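Local coordinates for uncharacterized protein (Pyrococcus horikoshii, PDB 2P8T) that is of unknown function but may bind ATP and have aminoacyl-tRNA ligase activity, and carries a winged-helix-like N-terminal domain, at residues 18-23 and 52-57. Numbering follows the deposited sequence.
Sequences EDVLAV and RKLSHL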
loop_
_atom_site.group_PDB
_atom_site.type_symbol
_atom_site.label_atom_id
_atom_site.label_comp_id
_atom_site.label_asym_id
_atom_site.label_seq_id
_atom_site.Cartn_x
_atom_site.Cartn_y
_atom_site.Cartn_z
ATOM N N GLU A 18 -2.064 8.293 -3.921
ATOM C CA GLU A 18 -1.998 6.845 -3.804
ATOM C C GLU A 18 -1.217 6.279 -4.969
ATOM O O GLU A 18 -0.502 5.310 -4.808
ATOM C CB GLU A 18 -3.400 6.212 -3.728
ATOM C CG GLU A 18 -4.110 6.449 -2.398
ATOM C CD GLU A 18 -4.886 7.745 -2.337
ATOM O OE1 GLU A 18 -4.947 8.452 -3.369
ATOM O OE2 GLU A 18 -5.451 8.046 -1.257
ATOM N N ASP A 19 -1.354 6.891 -6.153
ATOM C CA ASP A 19 -0.556 6.486 -7.303
ATOM C C ASP A 19 0.928 6.802 -7.074
ATOM O O ASP A 19 1.783 6.006 -7.434
ATOM C CB ASP A 19 -1.038 7.181 -8.592
ATOM C CG ASP A 19 -2.466 6.818 -8.970
ATOM O OD1 ASP A 19 -2.842 5.613 -8.911
ATOM O OD2 ASP A 19 -3.213 7.748 -9.344
ATOM N N VAL A 20 1.229 7.963 -6.499
ATOM C CA VAL A 20 2.621 8.340 -6.183
ATOM C C VAL A 20 3.172 7.290 -5.228
ATOM O O VAL A 20 4.209 6.671 -5.513
ATOM C CB VAL A 20 2.736 9.741 -5.542
ATOM C CG1 VAL A 20 4.204 10.074 -5.159
ATOM C CG2 VAL A 20 2.139 10.831 -6.465
ATOM N N LEU A 21 2.449 7.042 -4.134
ATOM C CA LEU A 21 2.923 6.048 -3.152
ATOM C C LEU A 21 3.131 4.676 -3.786
ATOM O O LEU A 21 4.158 4.036 -3.551
ATOM C CB LEU A 21 2.000 5.963 -1.931
ATOM C CG LEU A 21 1.885 7.214 -1.049
ATOM C CD1 LEU A 21 0.643 7.186 -0.175
ATOM C CD2 LEU A 21 3.148 7.396 -0.225
ATOM N N ALA A 22 2.177 4.241 -4.622
ATOM C CA ALA A 22 2.284 2.969 -5.328
ATOM C C ALA A 22 3.542 2.855 -6.182
ATOM O O ALA A 22 4.218 1.822 -6.150
ATOM C CB ALA A 22 1.031 2.692 -6.173
ATOM N N VAL A 23 3.851 3.901 -6.949
ATOM C CA VAL A 23 5.037 3.870 -7.813
ATOM C C VAL A 23 6.308 3.680 -6.976
ATOM O O VAL A 23 7.169 2.881 -7.319
ATOM C CB VAL A 23 5.138 5.155 -8.704
ATOM C CG1 VAL A 23 6.545 5.326 -9.264
ATOM C CG2 VAL A 23 4.094 5.113 -9.806
ATOM N N ARG A 52 7.223 11.830 -15.293
ATOM C CA ARG A 52 7.896 13.097 -15.548
ATOM C C ARG A 52 7.991 13.958 -14.302
ATOM O O ARG A 52 9.046 14.522 -14.031
ATOM C CB ARG A 52 7.292 13.852 -16.731
ATOM C CG ARG A 52 8.008 13.591 -18.056
ATOM C CD ARG A 52 8.791 12.276 -18.044
ATOM N NE ARG A 52 8.766 11.569 -19.322
ATOM C CZ ARG A 52 8.036 10.481 -19.548
ATOM N NH1 ARG A 52 7.266 9.988 -18.586
ATOM N NH2 ARG A 52 8.076 9.896 -20.741
ATOM N N LYS A 53 6.914 14.053 -13.517
ATOM C CA LYS A 53 6.999 14.837 -12.294
ATOM C C LYS A 53 8.033 14.233 -11.357
ATOM O O LYS A 53 8.836 14.958 -10.782
ATOM C CB LYS A 53 5.642 14.947 -11.577
ATOM C CG LYS A 53 5.647 15.953 -10.430
ATOM C CD LYS A 53 5.722 17.386 -10.944
ATOM C CE LYS A 53 5.663 18.374 -9.786
ATOM N NZ LYS A 53 5.674 19.763 -10.334
ATOM N N LEU A 54 8.010 12.908 -11.216
ATOM C CA LEU A 54 9.020 12.238 -10.374
ATOM C C LEU A 54 10.433 12.528 -10.874
ATOM O O LEU A 54 11.317 12.820 -10.066
ATOM C CB LEU A 54 8.759 10.736 -10.294
ATOM C CG LEU A 54 7.506 10.351 -9.517
ATOM C CD1 LEU A 54 7.272 8.878 -9.684
ATOM C CD2 LEU A 54 7.611 10.716 -8.025
ATOM N N SER A 55 10.621 12.553 -12.197
ATOM C CA SER A 55 11.934 12.914 -12.774
ATOM C C SER A 55 12.372 14.358 -12.469
ATOM O O SER A 55 13.523 14.607 -12.097
ATOM C CB SER A 55 11.949 12.677 -14.301
ATOM O OG SER A 55 13.270 12.916 -14.800
ATOM N N HIS A 56 11.442 15.310 -12.614
ATOM C CA HIS A 56 11.732 16.713 -12.361
ATOM C C HIS A 56 12.143 16.910 -10.923
ATOM O O HIS A 56 13.060 17.680 -10.633
ATOM C CB HIS A 56 10.519 17.611 -12.691
ATOM C CG HIS A 56 10.116 17.545 -14.129
ATOM N ND1 HIS A 56 8.880 17.966 -14.576
ATOM C CD2 HIS A 56 10.758 17.041 -15.207
ATOM C CE1 HIS A 56 8.788 17.742 -15.876
ATOM N NE2 HIS A 56 9.912 17.176 -16.285
ATOM N N LEU A 57 11.496 16.161 -10.035
ATOM C CA LEU A 57 11.739 16.273 -8.612
ATOM C C LEU A 57 12.949 15.448 -8.137
ATOM O O LEU A 57 13.225 15.398 -6.940
ATOM C CB LEU A 57 10.469 15.871 -7.853
ATOM C CG LEU A 57 9.380 16.953 -7.854
ATOM C CD1 LEU A 57 8.146 16.364 -7.229
ATOM C CD2 LEU A 57 9.816 18.210 -7.111
#
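Val23 and Leu54 meet through methyl groups alone, and no flat group enters between them. The one ring, that of His56, sits on the far side of its helix and has Arg52 O over the centre of one face, 3.2 Å above the plane. Across the contact, Leu54 CD1 and Val23 CG1 approach tip to tip at 3.6 Å. The valine rotation, with CG1 opposite the backbone N (chi1 163°), aims this branch at the leucine. Leu54 swings CG away from its own carbonyl carbon and, with CD1 extended from CA (chi2 172°), presents a fork: CD1 goes to Val23, while CD2 makes a looser touch to Val20 CG1, one helical turn earlier, at 4.5 Å. The backbones stay well apart, Val20 CA lying 8.6 Å from Leu54 CA. Helices 17-26, 33-40 and 44-56, followed by the hairpin of strands 60-62 and 67-69, have the order of a winged helix-turn-helix, in which 44-56 occupies the position of the recognition helix; the contact thus joins the first and third helices through their buried sides. Leu50, a turn before Leu54, also touches Val20 and Val23, and Ile36 and Leu40 of the middle helix pack on Val23. Glu18 OE2 hydrogen-bonds His181 and Asp19 OD1 forms a salt bridge with Lys177, tying helix 17-26 to 172-187, while Asp19 also touches Leu50.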